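PDB 6W32: phosphatidylinositol transfer protein SFH5, which binds and transfers phosphatidylinositol without detectable phosphatidylcholine transfer, regulates plasma-membrane PtdIns(4,5)P2 homeostasis, and binds heme b. Local coordinates for residues 180-186 with 217-223; 118-122 with 277-282; 128-134 with 175-181; 123-127 with 260-264. One frame throughout, in Å; residues are numbered along the deposited sequence.

Interaction 1: residues 180-186 with 217-223; sequences TQVHDYK and YAKYFVN. With HEM (protoporphyrin IX containing Fe), chain D.
This is a buried pairing of two parallel strands in the middle of the mixed sheet of the CRAL-TRIO domain, and one of its faces forms part of the heme pocket. Strands 180-184 and 218-222 run 4.7 Å apart at 11°, in extended conformation, with Gln181 opposite Lys219, Val182 opposite Tyr220 and His183 opposite Phe221. The ladder comprises Gln181 N to Ala218 O (3.1 Å), Tyr220 N to Gln181 O (2.9 Å), His183 N to Tyr220 O (2.9 Å), Val222 N to His183 O (2.9 Å) and Tyr185 N to Val222 O (3.2 Å). Helix 195-211 connects the strands, giving a beta-alpha-beta crossover. On the heme face, Tyr185 (chi1 m), just beyond the strand, is the proximal ligand, its OH 2.3 Å from heme FE; that same OH accepts a very short bond (2.4 Å) from His183 ND1. Lys219, fully extended (all chi t), reaches both propionates, with NZ 3.0 Å from heme O2A and 2.7 Å from O1D, while the bond from His183 NE2 to O2A (3.1 Å) is weak. Phe221 directs its edge at the His183 face, centroids 5.4 Å apart and planes at 74°. On the opposite face, with Thr180, Val182, Asp184, Ala218, Tyr220 and Val222, aliphatic packing includes Val182 CG2 3.9 Å from Tyr220 CB. At the C-terminal end, Asp184 OD1 accepts from Lys186 N (2.7 Å), an Asx turn.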
# COMPACT_ATOMS: atom_id res chain seq x y z
N THR A 180 -3.50 1.08 7.15
CA THR A 180 -4.47 0.06 7.48
C THR A 180 -5.43 -0.07 6.31
O THR A 180 -5.59 0.88 5.53
CB THR A 180 -5.17 0.40 8.80
OG1 THR A 180 -4.19 0.35 9.85
CG2 THR A 180 -6.31 -0.56 9.11
N GLN A 181 -6.01 -1.25 6.14
CA GLN A 181 -6.81 -1.53 4.96
C GLN A 181 -8.04 -2.31 5.37
O GLN A 181 -7.94 -3.18 6.24
CB GLN A 181 -5.99 -2.32 3.92
CG GLN A 181 -4.85 -1.49 3.33
CD GLN A 181 -3.87 -2.30 2.50
OE1 GLN A 181 -2.66 -2.03 2.49
NE2 GLN A 181 -4.38 -3.30 1.80
N VAL A 182 -9.19 -1.99 4.79
CA VAL A 182 -10.39 -2.78 5.01
C VAL A 182 -10.90 -3.28 3.67
O VAL A 182 -10.97 -2.51 2.71
CB VAL A 182 -11.51 -1.99 5.74
CG1 VAL A 182 -12.86 -2.75 5.67
CG2 VAL A 182 -11.17 -1.80 7.15
N HIS A 183 -11.30 -4.54 3.64
CA HIS A 183 -12.16 -5.07 2.59
C HIS A 183 -13.55 -5.25 3.17
O HIS A 183 -13.71 -5.69 4.32
CB HIS A 183 -11.65 -6.41 2.06
CG HIS A 183 -10.41 -6.29 1.24
ND1 HIS A 183 -9.87 -7.34 0.54
CD2 HIS A 183 -9.59 -5.23 1.03
CE1 HIS A 183 -8.78 -6.93 -0.09
NE2 HIS A 183 -8.58 -5.66 0.20
N ASP A 184 -14.53 -4.76 2.43
CA ASP A 184 -15.91 -5.06 2.72
C ASP A 184 -16.33 -6.03 1.65
O ASP A 184 -16.36 -5.71 0.47
CB ASP A 184 -16.76 -3.79 2.65
CG ASP A 184 -18.22 -4.04 2.96
OD1 ASP A 184 -18.57 -5.21 3.23
OD2 ASP A 184 -19.02 -3.08 2.93
N TYR A 185 -16.67 -7.23 2.10
CA TYR A 185 -17.22 -8.24 1.23
C TYR A 185 -18.72 -8.41 1.43
O TYR A 185 -19.25 -9.49 1.11
CB TYR A 185 -16.50 -9.55 1.48
CG TYR A 185 -15.04 -9.48 1.10
CD1 TYR A 185 -14.68 -9.30 -0.22
CD2 TYR A 185 -14.04 -9.63 2.04
CE1 TYR A 185 -13.36 -9.24 -0.60
CE2 TYR A 185 -12.72 -9.59 1.67
CZ TYR A 185 -12.39 -9.40 0.34
OH TYR A 185 -11.07 -9.33 -0.08
N LYS A 186 -19.41 -7.39 1.93
CA LYS A 186 -20.84 -7.56 2.14
C LYS A 186 -21.52 -7.86 0.83
O LYS A 186 -21.70 -6.98 -0.01
CB LYS A 186 -21.49 -6.33 2.75
CG LYS A 186 -23.00 -6.55 2.87
CD LYS A 186 -23.65 -5.81 4.08
CE LYS A 186 -24.75 -6.66 4.71
NZ LYS A 186 -25.43 -7.50 3.66
N TYR A 217 -0.02 -2.19 8.58
CA TYR A 217 -0.11 -2.46 10.03
C TYR A 217 -1.18 -3.48 10.33
O TYR A 217 -0.87 -4.53 10.90
CB TYR A 217 -0.37 -1.20 10.87
CG TYR A 217 -0.43 -1.51 12.36
CD1 TYR A 217 0.72 -1.89 13.06
CD2 TYR A 217 -1.62 -1.45 13.06
CE1 TYR A 217 0.67 -2.21 14.44
CE2 TYR A 217 -1.68 -1.76 14.41
CZ TYR A 217 -0.53 -2.13 15.10
OH TYR A 217 -0.62 -2.43 16.45
N ALA A 218 -2.43 -3.22 9.93
CA ALA A 218 -3.54 -4.13 10.11
C ALA A 218 -4.43 -4.11 8.89
O ALA A 218 -4.63 -3.05 8.28
CB ALA A 218 -4.40 -3.75 11.31
N LYS A 219 -4.99 -5.27 8.56
CA LYS A 219 -5.96 -5.40 7.48
C LYS A 219 -7.20 -6.14 8.00
O LYS A 219 -7.08 -7.21 8.61
CB LYS A 219 -5.33 -6.10 6.29
CG LYS A 219 -6.19 -6.15 5.04
CD LYS A 219 -5.33 -6.19 3.79
CE LYS A 219 -6.10 -5.87 2.52
NZ LYS A 219 -5.23 -6.07 1.30
N TYR A 220 -8.39 -5.55 7.78
CA TYR A 220 -9.64 -6.10 8.28
C TYR A 220 -10.49 -6.54 7.11
O TYR A 220 -10.61 -5.82 6.11
CB TYR A 220 -10.43 -5.09 9.14
CG TYR A 220 -9.63 -4.58 10.30
CD1 TYR A 220 -8.87 -3.43 10.18
CD2 TYR A 220 -9.57 -5.29 11.51
CE1 TYR A 220 -8.08 -2.98 11.21
CE2 TYR A 220 -8.80 -4.82 12.57
CZ TYR A 220 -8.05 -3.66 12.39
OH TYR A 220 -7.26 -3.15 13.38
N PHE A 221 -11.11 -7.71 7.24
CA PHE A 221 -11.93 -8.31 6.20
C PHE A 221 -13.31 -8.46 6.81
O PHE A 221 -13.53 -9.41 7.55
CB PHE A 221 -11.37 -9.67 5.78
CG PHE A 221 -9.98 -9.61 5.27
CD1 PHE A 221 -9.73 -9.59 3.90
CD2 PHE A 221 -8.90 -9.57 6.14
CE1 PHE A 221 -8.43 -9.56 3.40
CE2 PHE A 221 -7.60 -9.53 5.66
CZ PHE A 221 -7.37 -9.52 4.27
N VAL A 222 -14.23 -7.55 6.50
CA VAL A 222 -15.48 -7.49 7.26
C VAL A 222 -16.66 -7.94 6.40
O VAL A 222 -16.64 -7.89 5.18
CB VAL A 222 -15.72 -6.09 7.85
CG1 VAL A 222 -14.42 -5.57 8.45
CG2 VAL A 222 -16.26 -5.15 6.81
N ASN A 223 -17.70 -8.40 7.08
CA ASN A 223 -18.94 -8.85 6.48
C ASN A 223 -18.74 -10.09 5.63
O ASN A 223 -19.28 -10.21 4.53
CB ASN A 223 -19.59 -7.71 5.70
CG ASN A 223 -20.20 -6.72 6.62
OD1 ASN A 223 -20.81 -7.12 7.63
ND2 ASN A 223 -20.03 -5.45 6.35
CHA HEM D . -7.03 -10.30 -1.13
CHB HEM D . -10.65 -9.50 -4.17
CHC HEM D . -13.46 -12.41 -1.53
CHD HEM D . -9.94 -12.82 1.81
C1A HEM D . -7.78 -9.84 -2.17
C2A HEM D . -7.26 -9.01 -3.22
C3A HEM D . -8.25 -8.79 -4.11
C4A HEM D . -9.42 -9.48 -3.60
CMA HEM D . -8.27 -7.97 -5.42
CAA HEM D . -5.77 -8.62 -3.19
CBA HEM D . -5.40 -7.21 -2.83
CGA HEM D . -6.48 -6.30 -2.38
O1A HEM D . -7.24 -5.93 -3.32
O2A HEM D . -6.03 -5.47 -1.52
C1B HEM D . -11.70 -10.26 -3.76
C2B HEM D . -12.95 -10.38 -4.47
C3B HEM D . -13.74 -11.18 -3.75
C4B HEM D . -13.01 -11.61 -2.55
CMB HEM D . -13.25 -9.66 -5.80
CAB HEM D . -15.19 -11.59 -4.09
CBB HEM D . -15.58 -12.85 -4.12
C1C HEM D . -12.80 -12.79 -0.38
C2C HEM D . -13.28 -13.65 0.73
C3C HEM D . -12.30 -13.75 1.65
C4C HEM D . -11.16 -12.97 1.17
CMC HEM D . -14.68 -14.31 0.84
CAC HEM D . -12.35 -14.54 2.99
CBC HEM D . -11.86 -14.01 4.14
C1D HEM D . -8.81 -12.23 1.32
C2D HEM D . -7.50 -12.25 1.93
C3D HEM D . -6.60 -11.47 0.96
C4D HEM D . -7.46 -11.07 -0.10
CMD HEM D . -7.05 -12.88 3.25
CAD HEM D . -5.12 -11.09 1.04
CBD HEM D . -5.07 -9.59 1.33
CGD HEM D . -3.62 -9.19 1.53
O1D HEM D . -3.34 -7.95 1.63
O2D HEM D . -2.74 -10.10 1.33
NA HEM D . -9.09 -10.12 -2.43
NB HEM D . -11.77 -11.02 -2.61
NC HEM D . -11.54 -12.44 -0.05
ND HEM D . -8.74 -11.53 0.10
FE HEM D . -10.33 -11.19 -1.19

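Interaction 2: residues 118-122 with 277-282; sequences GILTF and LTKQNV
Edge strand 118-122 is covered by the short, weakly bonded helix 277-280 and the two residues after it. The strand is extended, with phi between -112° and -140°. Leu277 to Gln280 have helical angles, and Gln280 N bonds to Leu277 O at 3.0 Å; the chain then opens out at Asn281 (-55/159) and Val282 (-110/134), with the CA atoms of Thr121 and Asn281 5.2 Å apart. Ile119, its CA-to-CB bond toward the helical segment, takes m for both chi1 and chi2. Its CG2 meets CD1 of Leu277 at 3.6 Å; Leu277 (chi1 t, chi2 p) starts sideways and its end comes nearer, also putting CD1 4.0 Å from Thr121 CG2. Thr121 is p, which leaves CG2 4.3 Å from Gln280 CB while OG1 bonds to Trp135 on the next strand. Leu120 (t, p) has its CG 4.4 Å from CG2 of Val282, and this t rotamer of Val282 also brings CG2 to 3.8 Å from Thr121 CA. The amide of Gln280 bonds to the carbonyl of Asp262. Between the two segments, one backbone hydrogen bond joins them: Val282 N donates to Leu120 O at 2.8 Å with an N-H...O angle of 136°. A single backbone-to-backbone hydrogen bond, with the Ile119, Leu277, Leu120 and Val282 contacts beside it, is consistent with a segment that packs on the edge strand without extending the sheet.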
# COMPACT_ATOMS: atom_id res chain seq x y z
N GLY A 118 -13.35 2.09 -4.30
CA GLY A 118 -12.14 2.45 -3.59
C GLY A 118 -12.34 3.73 -2.79
O GLY A 118 -12.57 4.79 -3.35
N ILE A 119 -12.26 3.62 -1.47
CA ILE A 119 -12.47 4.73 -0.54
C ILE A 119 -11.19 4.91 0.26
O ILE A 119 -10.57 3.93 0.69
CB ILE A 119 -13.66 4.48 0.41
CG1 ILE A 119 -14.96 4.38 -0.38
CG2 ILE A 119 -13.75 5.57 1.45
CD1 ILE A 119 -15.05 5.41 -1.46
N LEU A 120 -10.81 6.16 0.48
CA LEU A 120 -9.56 6.49 1.15
C LEU A 120 -9.86 7.52 2.24
O LEU A 120 -10.40 8.59 1.93
CB LEU A 120 -8.54 7.02 0.14
CG LEU A 120 -7.37 7.78 0.74
CD1 LEU A 120 -6.57 6.88 1.69
CD2 LEU A 120 -6.48 8.35 -0.35
N THR A 121 -9.52 7.20 3.50
CA THR A 121 -9.85 8.07 4.63
C THR A 121 -8.67 8.27 5.55
O THR A 121 -7.80 7.41 5.69
CB THR A 121 -11.00 7.51 5.47
OG1 THR A 121 -10.49 6.48 6.33
CG2 THR A 121 -12.08 6.95 4.59
N PHE A 122 -8.65 9.41 6.22
CA PHE A 122 -7.56 9.74 7.13
C PHE A 122 -8.13 10.40 8.37
O PHE A 122 -9.00 11.26 8.27
CB PHE A 122 -6.54 10.66 6.47
CG PHE A 122 -5.42 11.05 7.37
CD1 PHE A 122 -5.33 12.33 7.88
CD2 PHE A 122 -4.44 10.14 7.71
CE1 PHE A 122 -4.30 12.69 8.71
CE2 PHE A 122 -3.38 10.49 8.55
CZ PHE A 122 -3.32 11.77 9.04
N LEU A 277 -19.15 6.47 5.32
CA LEU A 277 -17.90 6.23 4.61
C LEU A 277 -17.77 7.09 3.36
O LEU A 277 -16.69 7.62 3.08
CB LEU A 277 -17.80 4.76 4.23
CG LEU A 277 -16.50 4.34 3.57
CD1 LEU A 277 -15.36 4.67 4.52
CD2 LEU A 277 -16.59 2.85 3.30
N THR A 278 -18.86 7.24 2.59
CA THR A 278 -18.81 8.07 1.38
C THR A 278 -18.47 9.50 1.71
O THR A 278 -17.64 10.13 1.05
CB THR A 278 -20.14 8.07 0.62
OG1 THR A 278 -20.62 6.74 0.40
CG2 THR A 278 -19.94 8.76 -0.72
N LYS A 279 -19.10 10.05 2.73
CA LYS A 279 -18.80 11.42 3.09
C LYS A 279 -17.45 11.55 3.77
O LYS A 279 -16.97 12.67 3.93
CB LYS A 279 -19.89 12.00 4.00
CG LYS A 279 -21.28 12.21 3.35
CD LYS A 279 -21.60 13.70 3.07
CE LYS A 279 -22.97 13.87 2.35
NZ LYS A 279 -23.43 15.29 2.03
N GLN A 280 -16.83 10.45 4.18
CA GLN A 280 -15.53 10.53 4.84
C GLN A 280 -14.37 10.52 3.85
O GLN A 280 -13.23 10.82 4.24
CB GLN A 280 -15.38 9.39 5.85
CG GLN A 280 -15.07 9.84 7.27
CD GLN A 280 -14.96 8.69 8.24
OE1 GLN A 280 -15.69 7.71 8.12
NE2 GLN A 280 -14.05 8.80 9.21
N ASN A 281 -14.63 10.21 2.59
CA ASN A 281 -13.58 10.02 1.60
C ASN A 281 -12.65 11.23 1.50
O ASN A 281 -12.99 12.34 1.92
CB ASN A 281 -14.23 9.74 0.25
CG ASN A 281 -13.30 9.04 -0.73
OD1 ASN A 281 -12.07 9.00 -0.54
ND2 ASN A 281 -13.88 8.48 -1.79
N VAL A 282 -11.46 11.00 0.96
CA VAL A 282 -10.55 12.06 0.58
C VAL A 282 -10.50 12.08 -0.94
O VAL A 282 -10.40 11.01 -1.58
CB VAL A 282 -9.16 11.82 1.22
CG1 VAL A 282 -8.33 13.09 1.30
CG2 VAL A 282 -9.34 11.27 2.58

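Interaction 3: residues 128-134 with 175-181; sequences ANKKAVT and DNNYMTQ
Two loops and the strands they lead into meet side by side, first through polar groups and then through a short parallel ladder. In the loops, Asn129 (phi/psi 61/23) donates its N to Asp175 O at 2.8 Å, and its carbonyl O accepts from Thr180 OG1 at 2.7 Å. Asn129 OD1 takes a weak bond from Asn177 N (3.3 Å). Lys131, extended beyond an m chi1, forms a salt bridge from NZ to Asp175 OD2 at 2.5 Å. Strands 132-134 and 179-181, neighbours in the mixed CRAL-TRIO sheet, then approach to 4.6 Å at a signed crossing angle of -31°. Thr180 supplies both ladder bonds: its N donates to Ala132 O (2.9 Å) and its O accepts from Thr134 N (3.0 Å), with Val133 opposite Thr180 and Thr134 opposite Gln181. Other polar ends are satisfied beyond the pair: Lys130 NZ by Tyr220 OH and Tyr259 O, Asn176 ND2 by Leu168 O, and Tyr178 OH by Glu214.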
# COMPACT_ATOMS: atom_id res chain seq x y z
N ALA A 128 -2.32 4.74 16.53
CA ALA A 128 -1.08 4.68 15.75
C ALA A 128 -1.24 3.72 14.59
O ALA A 128 -1.70 2.59 14.77
CB ALA A 128 0.09 4.23 16.60
N ASN A 129 -0.87 4.18 13.40
CA ASN A 129 -0.84 3.36 12.21
C ASN A 129 -2.21 2.82 11.88
O ASN A 129 -2.34 1.80 11.19
CB ASN A 129 0.18 2.24 12.34
CG ASN A 129 1.54 2.76 12.75
OD1 ASN A 129 2.08 3.68 12.12
ND2 ASN A 129 2.08 2.21 13.85
N LYS A 130 -3.23 3.51 12.37
CA LYS A 130 -4.58 3.31 11.87
C LYS A 130 -5.24 4.65 11.54
O LYS A 130 -6.47 4.74 11.53
CB LYS A 130 -5.43 2.53 12.88
CG LYS A 130 -4.84 1.19 13.30
CD LYS A 130 -5.93 0.31 13.78
CE LYS A 130 -5.44 -0.64 14.86
NZ LYS A 130 -6.56 -1.41 15.46
N LYS A 131 -4.44 5.67 11.26
CA LYS A 131 -4.91 6.96 10.78
C LYS A 131 -5.12 7.01 9.27
O LYS A 131 -6.07 7.62 8.79
CB LYS A 131 -3.92 8.05 11.19
CG LYS A 131 -3.56 8.07 12.66
CD LYS A 131 -2.28 8.89 12.85
CE LYS A 131 -2.12 9.33 14.28
NZ LYS A 131 -1.02 10.29 14.41
N ALA A 132 -4.25 6.38 8.49
CA ALA A 132 -4.47 6.26 7.05
C ALA A 132 -5.05 4.88 6.76
O ALA A 132 -4.43 3.87 7.07
CB ALA A 132 -3.17 6.46 6.27
N VAL A 133 -6.24 4.85 6.17
CA VAL A 133 -6.94 3.61 5.85
C VAL A 133 -7.34 3.65 4.39
O VAL A 133 -7.76 4.71 3.90
CB VAL A 133 -8.19 3.42 6.75
CG1 VAL A 133 -8.78 2.04 6.60
CG2 VAL A 133 -7.87 3.67 8.20
N THR A 134 -7.23 2.52 3.68
CA THR A 134 -7.93 2.41 2.40
C THR A 134 -8.98 1.32 2.48
O THR A 134 -8.86 0.37 3.26
CB THR A 134 -7.02 2.12 1.18
OG1 THR A 134 -6.63 0.74 1.17
CG2 THR A 134 -5.82 2.98 1.16
N ASP A 175 3.78 7.00 14.73
CA ASP A 175 2.36 6.72 14.75
C ASP A 175 1.68 6.83 13.38
O ASP A 175 0.45 6.70 13.30
CB ASP A 175 1.65 7.65 15.76
CG ASP A 175 1.70 9.13 15.36
OD1 ASP A 175 2.48 9.49 14.46
OD2 ASP A 175 0.94 9.95 15.95
N ASN A 176 2.43 7.13 12.31
CA ASN A 176 1.80 7.23 10.99
C ASN A 176 2.74 6.80 9.86
O ASN A 176 2.71 7.39 8.78
CB ASN A 176 1.28 8.64 10.72
CG ASN A 176 0.20 8.64 9.66
OD1 ASN A 176 -0.72 7.80 9.71
ND2 ASN A 176 0.35 9.52 8.67
N ASN A 177 3.59 5.80 10.10
CA ASN A 177 4.44 5.27 9.04
C ASN A 177 3.99 3.89 8.57
O ASN A 177 4.80 3.13 8.03
CB ASN A 177 5.90 5.22 9.48
CG ASN A 177 6.08 4.56 10.83
OD1 ASN A 177 5.10 4.23 11.48
ND2 ASN A 177 7.32 4.39 11.27
N TYR A 178 2.73 3.54 8.78
CA TYR A 178 2.15 2.33 8.20
C TYR A 178 0.70 2.64 7.88
O TYR A 178 0.15 3.65 8.34
CB TYR A 178 2.20 1.13 9.14
CG TYR A 178 3.55 0.50 9.42
CD1 TYR A 178 4.46 1.11 10.25
CD2 TYR A 178 3.87 -0.74 8.89
CE1 TYR A 178 5.67 0.51 10.52
CE2 TYR A 178 5.08 -1.34 9.16
CZ TYR A 178 5.97 -0.71 9.97
OH TYR A 178 7.20 -1.29 10.24
N MET A 179 0.07 1.74 7.15
CA MET A 179 -1.28 1.92 6.64
C MET A 179 -2.20 0.84 7.21
O MET A 179 -1.74 -0.19 7.70
CB MET A 179 -1.27 1.84 5.11
CG MET A 179 -2.52 2.26 4.35
SD MET A 179 -2.08 2.33 2.58
CE MET A 179 -1.21 0.78 2.55
N THR A 180 -3.50 1.08 7.15
CA THR A 180 -4.47 0.06 7.48
C THR A 180 -5.43 -0.07 6.31
O THR A 180 -5.59 0.88 5.53
CB THR A 180 -5.17 0.40 8.80
OG1 THR A 180 -4.19 0.35 9.85
CG2 THR A 180 -6.31 -0.56 9.11
N GLN A 181 -6.01 -1.25 6.14
CA GLN A 181 -6.81 -1.53 4.96
C GLN A 181 -8.04 -2.31 5.37
O GLN A 181 -7.94 -3.18 6.24
CB GLN A 181 -5.99 -2.32 3.92
CG GLN A 181 -4.85 -1.49 3.33
CD GLN A 181 -3.87 -2.30 2.50
OE1 GLN A 181 -2.66 -2.03 2.49
NE2 GLN A 181 -4.38 -3.30 1.80

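Interaction 4: residues 123-127 with 260-264; sequences DANGD and LKDCP
Two surface loops, each holding a type I beta turn, meet through charged side chains and bury 202 Å² in all. No hydrogen bond crosses between the segments; those within each shape its turn. In the first turn, Asp123 to Gly126, the Gly126 N to Asp123 O bond (2.9 Å) is weak, and Asp123 OD1 accepts from Asn125 N at 3.1 Å, an Asx turn. The second turn, Leu260 to Cys263, has a weak Cys263 N to Leu260 O bond of 3.4 Å. Between the loops the interactions are electrostatic. Asp123 (chi1 t) and Asp262 (chi1 m), whose CA-to-CB bonds point toward the opposing loop, bring their OD2 atoms to 2.9 Å, a close like-charge pair and not a hydrogen bond. Lys261 (chi1 p, chi3 p) reaches along the first loop to a long salt bridge, its NZ 3.8 Å from Asp127 OD1. The lysine's methylenes also come near oxygens: CE of Lys261 is 3.2 Å from Asp127 OD2, CD 4.3 Å from Asn125 O. Residues 123-127 begin the connection between antiparallel strands 118-122 and 132-136, whereas 260-264 follows strand 247-250 and leads into helix 265-268, with Leu260 and Cys263 against Trp135 of strand 132-136 and Pro264 against helix 277-280.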
# COMPACT_ATOMS: atom_id res chain seq x y z
N ASP A 123 -7.62 10.00 9.53
CA ASP A 123 -8.12 10.42 10.84
C ASP A 123 -6.92 10.96 11.61
O ASP A 123 -6.17 10.20 12.23
CB ASP A 123 -8.79 9.27 11.57
CG ASP A 123 -9.05 9.57 13.04
OD1 ASP A 123 -9.14 10.76 13.42
OD2 ASP A 123 -9.20 8.61 13.82
N ALA A 124 -6.76 12.29 11.57
CA ALA A 124 -5.60 12.93 12.17
C ALA A 124 -5.40 12.51 13.62
O ALA A 124 -4.27 12.50 14.11
CB ALA A 124 -5.73 14.44 12.07
N ASN A 125 -6.49 12.15 14.30
CA ASN A 125 -6.42 11.79 15.71
C ASN A 125 -6.80 10.35 15.93
O ASN A 125 -7.55 10.02 16.85
CB ASN A 125 -7.27 12.73 16.56
CG ASN A 125 -6.50 13.23 17.77
OD1 ASN A 125 -6.18 12.46 18.68
ND2 ASN A 125 -6.15 14.52 17.75
N GLY A 126 -6.30 9.47 15.07
CA GLY A 126 -6.59 8.05 15.17
C GLY A 126 -5.46 7.33 15.84
O GLY A 126 -4.39 7.89 16.07
N ASP A 127 -5.70 6.06 16.15
CA ASP A 127 -4.68 5.27 16.83
C ASP A 127 -3.46 5.09 15.93
O ASP A 127 -3.54 5.28 14.71
CB ASP A 127 -5.26 3.91 17.24
CG ASP A 127 -6.36 4.02 18.32
OD1 ASP A 127 -6.16 4.69 19.36
OD2 ASP A 127 -7.44 3.42 18.11
N LEU A 260 -11.24 0.28 14.49
CA LEU A 260 -10.97 1.62 13.94
C LEU A 260 -11.84 2.61 14.69
O LEU A 260 -13.05 2.69 14.43
CB LEU A 260 -11.27 1.72 12.45
CG LEU A 260 -10.54 0.83 11.45
CD1 LEU A 260 -10.95 1.27 10.07
CD2 LEU A 260 -9.06 0.89 11.68
N LYS A 261 -11.23 3.40 15.59
CA LYS A 261 -12.05 4.17 16.51
C LYS A 261 -12.96 5.14 15.77
O LYS A 261 -14.16 5.20 16.06
CB LYS A 261 -11.19 4.86 17.58
CG LYS A 261 -10.36 6.07 17.24
CD LYS A 261 -9.73 6.68 18.56
CE LYS A 261 -9.31 5.57 19.57
NZ LYS A 261 -9.27 5.92 21.06
N ASP A 262 -12.46 5.81 14.72
CA ASP A 262 -13.24 6.88 14.09
C ASP A 262 -13.81 6.55 12.71
O ASP A 262 -14.10 7.45 11.93
CB ASP A 262 -12.39 8.14 14.02
CG ASP A 262 -12.25 8.78 15.35
OD1 ASP A 262 -13.09 8.44 16.21
OD2 ASP A 262 -11.31 9.58 15.56
N CYS A 263 -14.03 5.28 12.42
CA CYS A 263 -14.71 4.91 11.20
C CYS A 263 -16.20 5.23 11.32
O CYS A 263 -16.69 5.52 12.41
CB CYS A 263 -14.47 3.44 10.92
SG CYS A 263 -15.50 2.40 11.86
N PRO A 264 -16.95 5.23 10.23
CA PRO A 264 -18.33 5.73 10.33
C PRO A 264 -19.18 4.85 11.24
O PRO A 264 -19.03 3.63 11.28
CB PRO A 264 -18.82 5.71 8.87
CG PRO A 264 -17.96 4.74 8.18
CD PRO A 264 -16.63 4.84 8.84

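From the N terminus, strand 118-122 opens interaction 2, the 123-127 loop opens interaction 4, and residues 128-134 open interaction 3. The chain returns at 175-181 to close interaction 3 and runs on along strand 179-184 into interaction 1, in series, sharing Thr180 and Gln181; helix 195-211 intervenes before 217-223 closes interaction 1. Residues 260-264 then close interaction 4 around both, and 277-282 close interaction 2 around all three; none cross. Interactions 1 and 3 join three neighbouring strands, and Thr121 O to Val133 N (3.0 Å) carries the sheet on to the edge strand of interaction 2. Leu260 packs on Tyr220, and Gln280 NE2 bonds Asp262 O (3.0 Å), joining interaction 4 to interactions 1 and 2.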